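PDB 7CBC: De novo designed switch protein caging a hemagglutinin binder (sCageHA267_1S) from Synthetic construct, which probably acts as the switch component of a biosensor, holding a hemagglutinin-binding module against a designed six-helix bundle. Local coordinates for residues A[273-278]-A[303-308]; A[4-9]-A[289-294]; A[201-206]-A[283-288]. All blocks are in the same frame, centred on the assembly; numbering follows the deposited sequence.

Two of the three contacts tie residues 283-294 to the long helices, while interaction 1 closes the C-terminal helical module on itself. Interactions 1 and 3 are partly buried and share helix 274-284. Interaction 2 lies at the surface, yet it touches interaction 3 through Arg6 and Tyr287. The chemistry follows location: interaction 1 combines a buried disulfide cysteine with a salt bridge between partly exposed side chains, interaction 2 rests on one arginine-glutamine encounter, and interaction 3 is apolar packing round a phenylalanine ring. Interactions 2 and 3, with centres 10 Å apart, dock the module on helix 3-46 and helix 195-239 respectively.

Interaction 1. Residues A[273-278]-A[303-308]; sequences FACRIA and EDEARD
Arg276 leaves its helix with CG beside the backbone N (chi1 -71°) and runs fully extended to NE, while CG of Asp308 stands trans to its own backbone N (chi1 169°); together these torsions bring guanidinium and carboxylate side by side. The pair bridges helix 274-284 and helix 303-315, the first and third helices of the short C-terminal three-helix module, probably the caged hemagglutinin binder. The evidence for a salt bridge is directional as well as metric. Arg276 NE donates to Asp308 OD2 over 3.0 Å with an N-H...O angle of 163°, and the oxygen lies practically in the guanidinium plane, receiving the proton on its syn lone pair. The two planar groups are nearly coplanar. Arg276 NH2 adds two weak bonds, one to each oxygen of Asp308, that to OD1 measuring 3.4 Å. This side-on arrangement, with NE as its main donor, would hinder rotation of the guanidinium about its CD-NE bond. The Arg276 side chain also touches Ala309 and Tyr312, further along helix 303-315.

Deeper in the interface, the helices come closest at Cys275 and Glu305, whose CA atoms are 6.4 Å apart. Cys275 points toward the other helix and its sulfur is bonded to Cys301 in a disulfide, a covalent link to the turn just ahead of helix 303-315. Cys275 also meets Arg17 of helix 3-46, placing the disulfide beside the cage. Glu305 passes alongside the sulfur with its aliphatic stem: Cys275 SG lies 3.8 Å from Glu305 CB.

Interaction 2. Residues A[4-9]-A[289-294]; sequences LARKLL and EEQIKE
Arg6 and Gln291 mark the closest backbone approach, their CA atoms 10.0 Å apart, and both CA-CB bonds point toward the opposing helix. Segment 4-9 is helical throughout, in the opening turns of the long helix 3-46; segment 289-294 is the first part of helix 289-298, which starts with a capping box. At this separation the backbones are too far apart for main-chain packing, and the contact depends on two long side chains that meet at about a right angle.

Gln291 has chi1 -70° and an extended chain beyond CG, which carries its amide back alongside the helix start. There OE1 accepts a hydrogen bond from the backbone N of Ser288, the N-cap residue, whose own side chain caps a backbone N of the first turn. That bond gives the amide its clearest polar partner and probably fixes its rotation. Arg6 bends at chi3, and as modelled its NH2 lies above the Gln291 amide at a distance too short to be trusted. Better evidence comes from NE2 of Gln291, which stands over one face of the guanidinium, 3.7 Å from Arg6 CZ, with the guanidinium and amide planes 44° apart. Arg6 NH2 and Gln291 NE2 are both donors, so their proximity is no bond.

A firmer role for the arginine lies next door, where it makes a cation-pi contact with Tyr287; Leu9 and Ile292 also pack on that tyrosine. The opposite charge of Glu294 stays at a distance, its OE1 6.9 Å from Arg6 NE.

Interaction 3. Residues A[201-206]-A[283-288]; sequences RELLRA and AEFGYS
Phe285 meets Leu203 and Ala206 where the turn after helix 274-284 docks on helix 195-239, and the turn itself is a Schellman motif closed by Gly286, at whose positive phi a CB would collide with the backbone oxygen of Phe285. The tight part is the far end of the phenyl ring. Its chi1 of -71° sets CG beside the backbone N, and the ring then reaches the long helix edge first. Ala206 CB lies in the ring plane, 3.7 Å from Phe285 CE2, while Leu203 CD2 approaches obliquely, 3.8 Å from Phe285 CZ. The carbonyl O of Glu202, which accepts the helical bond from Ala206 N, also sits near the ring plane, 3.8 Å from Phe285 CZ. Glu202 O and Ala206 CB, from one face of the helix, thus lie at the ring edge, with Leu203 set obliquely beside them.

An alanine at Phe285 is likely to open a gap against Leu203 and Ala206 and strip the turn of its main hold on this helix. Beyond the ring, Met1 packs on Phe285 and Ala5 of helix 3-46 on Leu203, extending the apolar junction to a second cage helix.

The looser side is that of Glu202, which is only partly buried. Glu202 touches the ring through its stem, with CB 3.9 Å from Phe285 CE1, whereas its carboxylate swings past, leaving OE1 4.5 Å from that same Phe285 CE1.

Interaction 1. Residues A[273-278]-A[303-308]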
ATOM      1  N   PHE A 273       4.413 -13.381  -2.306  1.00 40.85           N
ATOM      2  CA  PHE A 273       5.501 -14.253  -1.883  1.00 39.86           C
ATOM      3  C   PHE A 273       5.832 -14.113  -0.404  1.00 39.43           C
ATOM      4  O   PHE A 273       6.835 -14.677   0.058  1.00 35.58           O
ATOM      5  CB  PHE A 273       6.727 -13.992  -2.754  1.00 40.52           C
ATOM      6  CG  PHE A 273       6.447 -14.172  -4.220  1.00 47.11           C
ATOM      7  CD1 PHE A 273       6.692 -15.390  -4.846  1.00 49.51           C
ATOM      8  CD2 PHE A 273       5.886 -13.143  -4.959  1.00 42.99           C
ATOM      9  CE1 PHE A 273       6.408 -15.562  -6.194  1.00 49.93           C
ATOM     10  CE2 PHE A 273       5.597 -13.310  -6.302  1.00 48.88           C
ATOM     11  CZ  PHE A 273       5.861 -14.522  -6.921  1.00 48.06           C
ATOM     12  N   ALA A 274       4.989 -13.408   0.356  1.00 37.04           N
ATOM     13  CA  ALA A 274       5.256 -13.193   1.775  1.00 35.59           C
ATOM     14  C   ALA A 274       5.276 -14.505   2.552  1.00 37.78           C
ATOM     15  O   ALA A 274       6.070 -14.670   3.485  1.00 34.48           O
ATOM     16  CB  ALA A 274       4.210 -12.248   2.357  1.00 34.46           C
ATOM     17  N   CYS A 275       4.396 -15.450   2.196  1.00 36.57           N
ATOM     18  CA  CYS A 275       4.338 -16.704   2.937  1.00 37.54           C
ATOM     19  C   CYS A 275       5.592 -17.540   2.711  1.00 35.76           C
ATOM     20  O   CYS A 275       6.057 -18.220   3.634  1.00 34.90           O
ATOM     21  CB  CYS A 275       3.067 -17.472   2.561  1.00 41.48           C
ATOM     22  SG  CYS A 275       1.517 -16.642   3.108  1.00 53.06           S
ATOM     23  N   ARG A 276       6.173 -17.483   1.512  1.00 37.42           N
ATOM     24  CA  ARG A 276       7.441 -18.171   1.280  1.00 37.05           C
ATOM     25  C   ARG A 276       8.598 -17.445   1.949  1.00 36.32           C
ATOM     26  O   ARG A 276       9.477 -18.083   2.543  1.00 30.49           O
ATOM     27  CB  ARG A 276       7.707 -18.313  -0.220  1.00 40.83           C
ATOM     28  CG  ARG A 276       6.797 -19.306  -0.926  1.00 43.36           C
ATOM     29  CD  ARG A 276       7.170 -19.377  -2.389  1.00 51.24           C
ATOM     30  NE  ARG A 276       6.303 -20.268  -3.155  1.00 53.50           N
ATOM     31  CZ  ARG A 276       6.471 -20.522  -4.449  1.00 51.81           C
ATOM     32  NH1 ARG A 276       7.480 -19.955  -5.107  1.00 47.00           N
ATOM     33  NH2 ARG A 276       5.633 -21.336  -5.082  1.00 47.30           N
ATOM     34  N   ILE A 277       8.625 -16.112   1.849  1.00 35.60           N
ATOM     35  CA  ILE A 277       9.717 -15.345   2.446  1.00 33.13           C
ATOM     36  C   ILE A 277       9.779 -15.595   3.947  1.00 33.03           C
ATOM     37  O   ILE A 277      10.851 -15.865   4.503  1.00 28.27           O
ATOM     38  CB  ILE A 277       9.571 -13.849   2.126  1.00 33.63           C
ATOM     39  CG1 ILE A 277       9.964 -13.588   0.680  1.00 35.59           C
ATOM     40  CG2 ILE A 277      10.464 -13.015   3.040  1.00 32.51           C
ATOM     41  CD1 ILE A 277       9.172 -12.517   0.045  1.00 36.15           C
ATOM     42  N   ALA A 278       8.626 -15.519   4.623  1.00 30.27           N
ATOM     43  CA  ALA A 278       8.587 -15.850   6.044  1.00 33.67           C
ATOM     44  C   ALA A 278       9.009 -17.292   6.277  1.00 32.77           C
ATOM     45  O   ALA A 278       9.750 -17.585   7.223  1.00 34.90           O
ATOM     46  CB  ALA A 278       7.188 -15.609   6.611  1.00 27.66           C
ATOM     47  N   GLU A 303      -4.272 -22.173   4.270  1.00 50.67           N
ATOM     48  CA  GLU A 303      -3.654 -23.493   4.279  1.00 51.30           C
ATOM     49  C   GLU A 303      -2.989 -23.792   2.945  1.00 50.06           C
ATOM     50  O   GLU A 303      -1.965 -24.479   2.904  1.00 50.86           O
ATOM     51  CB  GLU A 303      -4.694 -24.553   4.615  1.00 59.39           C
ATOM     52  CG  GLU A 303      -4.115 -25.784   5.251  1.00 60.76           C
ATOM     53  CD  GLU A 303      -5.138 -26.507   6.093  1.00 71.78           C
ATOM     54  OE1 GLU A 303      -4.894 -26.682   7.310  1.00 78.08           O
ATOM     55  OE2 GLU A 303      -6.191 -26.885   5.536  1.00 73.24           O
ATOM     56  N   ASP A 304      -3.561 -23.280   1.850  1.00 53.99           N
ATOM     57  CA  ASP A 304      -2.932 -23.397   0.537  1.00 53.33           C
ATOM     58  C   ASP A 304      -1.545 -22.775   0.538  1.00 46.90           C
ATOM     59  O   ASP A 304      -0.592 -23.351   0.004  1.00 45.74           O
ATOM     60  CB  ASP A 304      -3.796 -22.708  -0.519  1.00 52.55           C
ATOM     61  CG  ASP A 304      -4.789 -23.645  -1.174  1.00 61.53           C
ATOM     62  OD1 ASP A 304      -4.659 -24.877  -1.005  1.00 61.48           O
ATOM     63  OD2 ASP A 304      -5.684 -23.135  -1.881  1.00 64.52           O
ATOM     64  N   GLU A 305      -1.431 -21.575   1.105  1.00 44.90           N
ATOM     65  CA  GLU A 305      -0.187 -20.824   1.024  1.00 44.64           C
ATOM     66  C   GLU A 305       0.875 -21.432   1.933  1.00 42.40           C
ATOM     67  O   GLU A 305       2.034 -21.572   1.529  1.00 40.78           O
ATOM     68  CB  GLU A 305      -0.444 -19.356   1.382  1.00 38.60           C
ATOM     69  CG  GLU A 305      -1.159 -18.531   0.305  1.00 46.91           C
ATOM     70  CD  GLU A 305      -1.665 -17.181   0.817  1.00 44.35           C
ATOM     71  OE1 GLU A 305      -2.079 -17.096   1.994  1.00 44.24           O
ATOM     72  OE2 GLU A 305      -1.650 -16.197   0.042  1.00 47.84           O
ATOM     73  N   ALA A 306       0.496 -21.807   3.159  1.00 41.39           N
ATOM     74  CA  ALA A 306       1.464 -22.372   4.098  1.00 41.32           C
ATOM     75  C   ALA A 306       2.007 -23.702   3.590  1.00 44.23           C
ATOM     76  O   ALA A 306       3.224 -23.893   3.511  1.00 48.44           O
ATOM     77  CB  ALA A 306       0.832 -22.538   5.480  1.00 37.00           C
ATOM     78  N   ARG A 307       1.116 -24.636   3.237  1.00 49.61           N
ATOM     79  CA  ARG A 307       1.551 -25.896   2.637  1.00 49.92           C
ATOM     80  C   ARG A 307       2.459 -25.643   1.440  1.00 46.83           C
ATOM     81  O   ARG A 307       3.489 -26.304   1.279  1.00 45.65           O
ATOM     82  CB  ARG A 307       0.328 -26.740   2.249  1.00 56.29           C
ATOM     83  CG  ARG A 307       0.544 -27.769   1.137  1.00 58.19           C
ATOM     84  CD  ARG A 307       0.087 -27.217  -0.221  1.00 58.44           C
ATOM     85  NE  ARG A 307       0.735 -27.888  -1.349  1.00 60.61           N
ATOM     86  CZ  ARG A 307       0.824 -27.374  -2.573  1.00 55.01           C
ATOM     87  NH1 ARG A 307       0.318 -26.174  -2.826  1.00 61.95           N
ATOM     88  NH2 ARG A 307       1.434 -28.050  -3.538  1.00 57.74           N
ATOM     89  N   ASP A 308       2.112 -24.661   0.608  1.00 49.65           N
ATOM     90  CA  ASP A 308       2.953 -24.345  -0.544  1.00 47.98           C
ATOM     91  C   ASP A 308       4.317 -23.820  -0.120  1.00 41.75           C
ATOM     92  O   ASP A 308       5.320 -24.083  -0.786  1.00 40.94           O
ATOM     93  CB  ASP A 308       2.279 -23.312  -1.440  1.00 47.04           C
ATOM     94  CG  ASP A 308       3.233 -22.764  -2.486  1.00 48.26           C
ATOM     95  OD1 ASP A 308       3.457 -23.456  -3.499  1.00 51.76           O
ATOM     96  OD2 ASP A 308       3.806 -21.673  -2.268  1.00 50.88           O
TER

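Interaction 2. Residues A[4-9]-A[289-294]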
ATOM      1  N   LEU A   4      11.403 -15.735  23.433  1.00 41.20           N
ATOM      2  CA  LEU A   4      11.271 -14.309  23.165  1.00 38.46           C
ATOM      3  C   LEU A   4      11.605 -13.988  21.713  1.00 39.78           C
ATOM      4  O   LEU A   4      11.009 -13.087  21.117  1.00 34.88           O
ATOM      5  CB  LEU A   4      12.156 -13.511  24.108  1.00 36.66           C
ATOM      6  CG  LEU A   4      11.446 -12.875  25.304  1.00 41.53           C
ATOM      7  CD1 LEU A   4      10.506 -13.858  25.983  1.00 43.45           C
ATOM      8  CD2 LEU A   4      12.441 -12.307  26.291  1.00 38.71           C
ATOM      9  N   ALA A   5      12.556 -14.713  21.127  1.00 40.16           N
ATOM     10  CA  ALA A   5      12.831 -14.529  19.709  1.00 40.13           C
ATOM     11  C   ALA A   5      11.649 -14.977  18.860  1.00 39.60           C
ATOM     12  O   ALA A   5      11.326 -14.338  17.852  1.00 30.84           O
ATOM     13  CB  ALA A   5      14.095 -15.286  19.312  1.00 35.16           C
ATOM     14  N   ARG A   6      10.999 -16.080  19.244  1.00 37.72           N
ATOM     15  CA  ARG A   6       9.849 -16.550  18.481  1.00 39.35           C
ATOM     16  C   ARG A   6       8.693 -15.578  18.580  1.00 37.71           C
ATOM     17  O   ARG A   6       7.890 -15.460  17.650  1.00 34.28           O
ATOM     18  CB  ARG A   6       9.397 -17.918  18.977  1.00 38.92           C
ATOM     19  CG  ARG A   6      10.389 -19.000  18.733  1.00 48.39           C
ATOM     20  CD  ARG A   6       9.843 -20.352  19.169  1.00 52.26           C
ATOM     21  NE  ARG A   6       9.656 -21.178  17.990  1.00 53.67           N
ATOM     22  CZ  ARG A   6      10.601 -21.973  17.497  1.00 50.43           C
ATOM     23  NH1 ARG A   6      11.790 -22.045  18.091  1.00 50.89           N
ATOM     24  NH2 ARG A   6      10.369 -22.689  16.406  1.00 49.46           N
ATOM     25  N   LYS A   7       8.583 -14.892  19.708  1.00 34.97           N
ATOM     26  CA  LYS A   7       7.506 -13.940  19.886  1.00 35.10           C
ATOM     27  C   LYS A   7       7.734 -12.710  19.018  1.00 33.05           C
ATOM     28  O   LYS A   7       6.798 -12.215  18.384  1.00 35.01           O
ATOM     29  CB  LYS A   7       7.380 -13.636  21.387  1.00 37.23           C
ATOM     30  CG  LYS A   7       6.610 -12.412  21.870  1.00 42.83           C
ATOM     31  CD  LYS A   7       5.528 -11.858  20.941  1.00 51.22           C
ATOM     32  CE  LYS A   7       4.404 -12.781  20.518  1.00 53.42           C
ATOM     33  NZ  LYS A   7       3.637 -12.093  19.444  1.00 39.07           N
ATOM     34  N   LEU A   8       8.979 -12.244  18.921  1.00 31.43           N
ATOM     35  CA  LEU A   8       9.289 -11.115  18.054  1.00 33.41           C
ATOM     36  C   LEU A   8       8.972 -11.431  16.601  1.00 33.03           C
ATOM     37  O   LEU A   8       8.270 -10.664  15.926  1.00 30.83           O
ATOM     38  CB  LEU A   8      10.755 -10.725  18.215  1.00 35.92           C
ATOM     39  CG  LEU A   8      11.019 -10.068  19.561  1.00 34.95           C
ATOM     40  CD1 LEU A   8      12.516 -10.043  19.874  1.00 34.37           C
ATOM     41  CD2 LEU A   8      10.426  -8.675  19.560  1.00 29.42           C
ATOM     42  N   LEU A   9       9.471 -12.563  16.101  1.00 30.18           N
ATOM     43  CA  LEU A   9       9.172 -12.947  14.728  1.00 31.32           C
ATOM     44  C   LEU A   9       7.670 -13.094  14.517  1.00 33.27           C
ATOM     45  O   LEU A   9       7.139 -12.701  13.477  1.00 26.40           O
ATOM     46  CB  LEU A   9       9.899 -14.242  14.379  1.00 32.22           C
ATOM     47  CG  LEU A   9       9.797 -14.738  12.941  1.00 33.46           C
ATOM     48  CD1 LEU A   9      10.349 -13.703  11.963  1.00 31.94           C
ATOM     49  CD2 LEU A   9      10.535 -16.066  12.792  1.00 28.56           C
ATOM     50  N   GLU A 289       9.084 -28.004  10.464  1.00 39.88           N
ATOM     51  CA  GLU A 289       7.963 -27.787   9.550  1.00 42.50           C
ATOM     52  C   GLU A 289       6.680 -27.457  10.303  1.00 42.38           C
ATOM     53  O   GLU A 289       5.945 -26.538   9.917  1.00 41.31           O
ATOM     54  CB  GLU A 289       7.758 -29.007   8.662  1.00 42.13           C
ATOM     55  CG  GLU A 289       8.907 -29.239   7.696  1.00 50.90           C
ATOM     56  CD  GLU A 289       8.517 -30.144   6.548  1.00 58.22           C
ATOM     57  OE1 GLU A 289       7.382 -30.669   6.564  1.00 61.07           O
ATOM     58  OE2 GLU A 289       9.342 -30.324   5.628  1.00 64.27           O
ATOM     59  N   GLU A 290       6.399 -28.187  11.384  1.00 41.82           N
ATOM     60  CA  GLU A 290       5.242 -27.867  12.214  1.00 42.65           C
ATOM     61  C   GLU A 290       5.335 -26.442  12.742  1.00 40.82           C
ATOM     62  O   GLU A 290       4.334 -25.719  12.788  1.00 41.33           O
ATOM     63  CB  GLU A 290       5.129 -28.864  13.374  1.00 40.57           C
ATOM     64  CG  GLU A 290       5.448 -30.301  12.990  1.00 43.28           C
ATOM     65  CD  GLU A 290       6.927 -30.665  13.163  1.00 49.17           C
ATOM     66  OE1 GLU A 290       7.338 -31.008  14.301  1.00 53.94           O
ATOM     67  OE2 GLU A 290       7.678 -30.616  12.162  1.00 46.16           O
ATOM     68  N   GLN A 291       6.537 -26.012  13.123  1.00 37.05           N
ATOM     69  CA  GLN A 291       6.696 -24.662  13.642  1.00 39.60           C
ATOM     70  C   GLN A 291       6.543 -23.621  12.542  1.00 33.92           C
ATOM     71  O   GLN A 291       6.026 -22.526  12.789  1.00 35.26           O
ATOM     72  CB  GLN A 291       8.048 -24.527  14.328  1.00 38.41           C
ATOM     73  CG  GLN A 291       8.123 -25.293  15.608  1.00 41.25           C
ATOM     74  CD  GLN A 291       9.540 -25.408  16.112  1.00 44.14           C
ATOM     75  OE1 GLN A 291      10.501 -25.365  15.334  1.00 41.51           O
ATOM     76  NE2 GLN A 291       9.684 -25.511  17.422  1.00 44.21           N
ATOM     77  N   ILE A 292       6.995 -23.938  11.329  1.00 31.64           N
ATOM     78  CA  ILE A 292       6.815 -23.018  10.214  1.00 36.51           C
ATOM     79  C   ILE A 292       5.345 -22.929   9.825  1.00 38.91           C
ATOM     80  O   ILE A 292       4.820 -21.836   9.575  1.00 38.28           O
ATOM     81  CB  ILE A 292       7.698 -23.441   9.030  1.00 34.09           C
ATOM     82  CG1 ILE A 292       9.160 -23.204   9.388  1.00 28.35           C
ATOM     83  CG2 ILE A 292       7.339 -22.645   7.791  1.00 35.47           C
ATOM     84  CD1 ILE A 292      10.129 -23.748   8.399  1.00 33.79           C
ATOM     85  N   LYS A 293       4.650 -24.070   9.778  1.00 39.11           N
ATOM     86  CA  LYS A 293       3.238 -24.017   9.412  1.00 41.07           C
ATOM     87  C   LYS A 293       2.408 -23.307  10.479  1.00 38.86           C
ATOM     88  O   LYS A 293       1.430 -22.627  10.145  1.00 34.56           O
ATOM     89  CB  LYS A 293       2.704 -25.426   9.141  1.00 42.12           C
ATOM     90  CG  LYS A 293       3.383 -26.106   7.949  1.00 46.26           C
ATOM     91  CD  LYS A 293       2.538 -27.233   7.358  1.00 51.28           C
ATOM     92  CE  LYS A 293       1.733 -26.761   6.143  1.00 50.77           C
ATOM     93  NZ  LYS A 293       0.411 -26.174   6.495  1.00 53.80           N
ATOM     94  N   GLU A 294       2.785 -23.431  11.757  1.00 35.53           N
ATOM     95  CA  GLU A 294       2.095 -22.673  12.796  1.00 37.62           C
ATOM     96  C   GLU A 294       2.383 -21.184  12.658  1.00 36.39           C
ATOM     97  O   GLU A 294       1.512 -20.344  12.918  1.00 34.13           O
ATOM     98  CB  GLU A 294       2.506 -23.175  14.182  1.00 41.39           C
ATOM     99  CG  GLU A 294       1.614 -22.660  15.319  1.00 48.19           C
ATOM    100  CD  GLU A 294       2.333 -22.589  16.661  1.00 50.55           C
ATOM    101  OE1 GLU A 294       3.242 -23.417  16.903  1.00 53.38           O
ATOM    102  OE2 GLU A 294       1.984 -21.701  17.477  1.00 49.55           O
TER

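Interaction 3. Residues A[201-206]-A[283-288]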
ATOM      1  N   ARG A 201      21.108  -9.485  16.248  1.00 27.19           N
ATOM      2  CA  ARG A 201      21.529  -9.045  14.918  1.00 28.50           C
ATOM      3  C   ARG A 201      20.826  -9.838  13.825  1.00 29.09           C
ATOM      4  O   ARG A 201      20.422  -9.272  12.796  1.00 28.43           O
ATOM      5  CB  ARG A 201      23.042  -9.174  14.747  1.00 30.95           C
ATOM      6  CG  ARG A 201      23.905  -8.349  15.696  1.00 38.43           C
ATOM      7  CD  ARG A 201      25.419  -8.700  15.548  1.00 38.35           C
ATOM      8  NE  ARG A 201      26.282  -8.059  16.554  1.00 43.06           N
ATOM      9  CZ  ARG A 201      26.773  -8.668  17.642  1.00 45.94           C
ATOM     10  NH1 ARG A 201      26.502  -9.943  17.893  1.00 40.79           N
ATOM     11  NH2 ARG A 201      27.545  -8.002  18.494  1.00 48.61           N
ATOM     12  N   GLU A 202      20.688 -11.153  14.026  1.00 23.00           N
ATOM     13  CA  GLU A 202      19.965 -12.011  13.088  1.00 24.03           C
ATOM     14  C   GLU A 202      18.502 -11.594  12.972  1.00 30.85           C
ATOM     15  O   GLU A 202      17.954 -11.504  11.866  1.00 24.96           O
ATOM     16  CB  GLU A 202      20.071 -13.477  13.533  1.00 29.94           C
ATOM     17  CG  GLU A 202      21.396 -14.150  13.126  1.00 24.39           C
ATOM     18  CD  GLU A 202      21.816 -15.307  14.031  1.00 31.34           C
ATOM     19  OE1 GLU A 202      20.984 -15.813  14.829  1.00 25.48           O
ATOM     20  OE2 GLU A 202      22.998 -15.715  13.919  1.00 28.72           O
ATOM     21  N   LEU A 203      17.842 -11.355  14.110  1.00 27.36           N
ATOM     22  CA  LEU A 203      16.451 -10.916  14.069  1.00 24.35           C
ATOM     23  C   LEU A 203      16.333  -9.554  13.408  1.00 29.51           C
ATOM     24  O   LEU A 203      15.403  -9.308  12.631  1.00 26.27           O
ATOM     25  CB  LEU A 203      15.881 -10.894  15.483  1.00 30.68           C
ATOM     26  CG  LEU A 203      15.586 -12.311  15.993  1.00 29.84           C
ATOM     27  CD1 LEU A 203      15.588 -12.341  17.491  1.00 26.99           C
ATOM     28  CD2 LEU A 203      14.222 -12.772  15.444  1.00 32.11           C
ATOM     29  N   LEU A 204      17.294  -8.668  13.668  1.00 25.64           N
ATOM     30  CA  LEU A 204      17.286  -7.388  12.978  1.00 30.24           C
ATOM     31  C   LEU A 204      17.352  -7.572  11.461  1.00 29.36           C
ATOM     32  O   LEU A 204      16.638  -6.891  10.714  1.00 28.99           O
ATOM     33  CB  LEU A 204      18.437  -6.528  13.489  1.00 26.24           C
ATOM     34  CG  LEU A 204      18.440  -5.107  12.949  1.00 34.41           C
ATOM     35  CD1 LEU A 204      17.121  -4.419  13.294  1.00 29.82           C
ATOM     36  CD2 LEU A 204      19.601  -4.353  13.540  1.00 37.27           C
ATOM     37  N   ARG A 205      18.190  -8.493  10.979  1.00 25.25           N
ATOM     38  CA  ARG A 205      18.254  -8.727   9.537  1.00 32.48           C
ATOM     39  C   ARG A 205      16.964  -9.340   8.998  1.00 31.02           C
ATOM     40  O   ARG A 205      16.562  -9.022   7.874  1.00 28.30           O
ATOM     41  CB  ARG A 205      19.460  -9.603   9.177  1.00 31.54           C
ATOM     42  CG  ARG A 205      20.756  -8.813   9.020  1.00 33.16           C
ATOM     43  CD  ARG A 205      21.870  -9.648   8.409  1.00 39.68           C
ATOM     44  NE  ARG A 205      22.058 -10.937   9.074  1.00 43.47           N
ATOM     45  CZ  ARG A 205      22.931 -11.170  10.059  1.00 49.69           C
ATOM     46  NH1 ARG A 205      23.704 -10.191  10.522  1.00 48.25           N
ATOM     47  NH2 ARG A 205      23.035 -12.384  10.588  1.00 39.46           N
ATOM     48  N   ALA A 206      16.300 -10.201   9.773  1.00 21.85           N
ATOM     49  CA  ALA A 206      14.979 -10.689   9.373  1.00 23.85           C
ATOM     50  C   ALA A 206      13.949  -9.566   9.376  1.00 30.57           C
ATOM     51  O   ALA A 206      13.103  -9.480   8.473  1.00 25.95           O
ATOM     52  CB  ALA A 206      14.525 -11.816  10.298  1.00 27.13           C
ATOM     53  N   ALA A 283      12.937 -20.994   8.550  1.00 35.07           N
ATOM     54  CA  ALA A 283      13.813 -22.146   8.395  1.00 35.47           C
ATOM     55  C   ALA A 283      15.248 -21.787   8.758  1.00 35.37           C
ATOM     56  O   ALA A 283      15.959 -22.591   9.372  1.00 39.02           O
ATOM     57  CB  ALA A 283      13.723 -22.676   6.966  1.00 37.51           C
ATOM     58  N   GLU A 284      15.680 -20.576   8.408  1.00 34.08           N
ATOM     59  CA  GLU A 284      17.026 -20.142   8.751  1.00 38.05           C
ATOM     60  C   GLU A 284      17.190 -19.992  10.256  1.00 40.48           C
ATOM     61  O   GLU A 284      18.267 -20.272  10.794  1.00 41.98           O
ATOM     62  CB  GLU A 284      17.365 -18.843   8.014  1.00 38.30           C
ATOM     63  CG  GLU A 284      17.893 -19.079   6.600  1.00 45.39           C
ATOM     64  CD  GLU A 284      17.779 -17.858   5.681  1.00 50.17           C
ATOM     65  OE1 GLU A 284      17.329 -16.782   6.137  1.00 49.14           O
ATOM     66  OE2 GLU A 284      18.137 -17.983   4.487  1.00 56.01           O
ATOM     67  N   PHE A 285      16.132 -19.611  10.960  1.00 37.28           N
ATOM     68  CA  PHE A 285      16.201 -19.675  12.412  1.00 34.33           C
ATOM     69  C   PHE A 285      16.069 -21.095  12.962  1.00 35.49           C
ATOM     70  O   PHE A 285      16.068 -21.259  14.181  1.00 31.66           O
ATOM     71  CB  PHE A 285      15.126 -18.781  13.035  1.00 36.95           C
ATOM     72  CG  PHE A 285      15.396 -17.311  12.879  1.00 37.59           C
ATOM     73  CD1 PHE A 285      16.398 -16.697  13.617  1.00 36.40           C
ATOM     74  CD2 PHE A 285      14.649 -16.546  12.006  1.00 38.66           C
ATOM     75  CE1 PHE A 285      16.656 -15.352  13.493  1.00 31.74           C
ATOM     76  CE2 PHE A 285      14.906 -15.184  11.871  1.00 38.13           C
ATOM     77  CZ  PHE A 285      15.923 -14.592  12.621  1.00 33.62           C
ATOM     78  N   GLY A 286      15.945 -22.116  12.118  1.00 34.37           N
ATOM     79  CA  GLY A 286      15.920 -23.484  12.601  1.00 36.69           C
ATOM     80  C   GLY A 286      14.563 -24.040  12.980  1.00 39.25           C
ATOM     81  O   GLY A 286      14.500 -25.076  13.660  1.00 30.14           O
ATOM     82  N   TYR A 287      13.480 -23.383  12.574  1.00 32.30           N
ATOM     83  CA  TYR A 287      12.136 -23.894  12.806  1.00 35.38           C
ATOM     84  C   TYR A 287      11.954 -25.257  12.144  1.00 37.40           C
ATOM     85  O   TYR A 287      12.484 -25.517  11.060  1.00 38.06           O
ATOM     86  CB  TYR A 287      11.087 -22.927  12.225  1.00 36.38           C
ATOM     87  CG  TYR A 287      10.721 -21.714  13.071  1.00 37.05           C
ATOM     88  CD1 TYR A 287      11.695 -20.835  13.544  1.00 38.72           C
ATOM     89  CD2 TYR A 287       9.391 -21.435  13.368  1.00 37.26           C
ATOM     90  CE1 TYR A 287      11.341 -19.710  14.310  1.00 44.08           C
ATOM     91  CE2 TYR A 287       9.027 -20.324  14.132  1.00 37.47           C
ATOM     92  CZ  TYR A 287       9.996 -19.461  14.594  1.00 42.09           C
ATOM     93  OH  TYR A 287       9.611 -18.356  15.333  1.00 39.80           O
ATOM     94  N   SER A 288      11.167 -26.117  12.793  1.00 34.65           N
ATOM     95  CA  SER A 288      10.670 -27.342  12.185  1.00 33.05           C
ATOM     96  C   SER A 288       9.454 -27.039  11.315  1.00 39.71           C
ATOM     97  O   SER A 288       8.837 -25.979  11.423  1.00 38.66           O
ATOM     98  CB  SER A 288      10.282 -28.351  13.255  1.00 35.88           C
ATOM     99  OG  SER A 288       9.167 -27.867  13.991  1.00 36.80           O
TER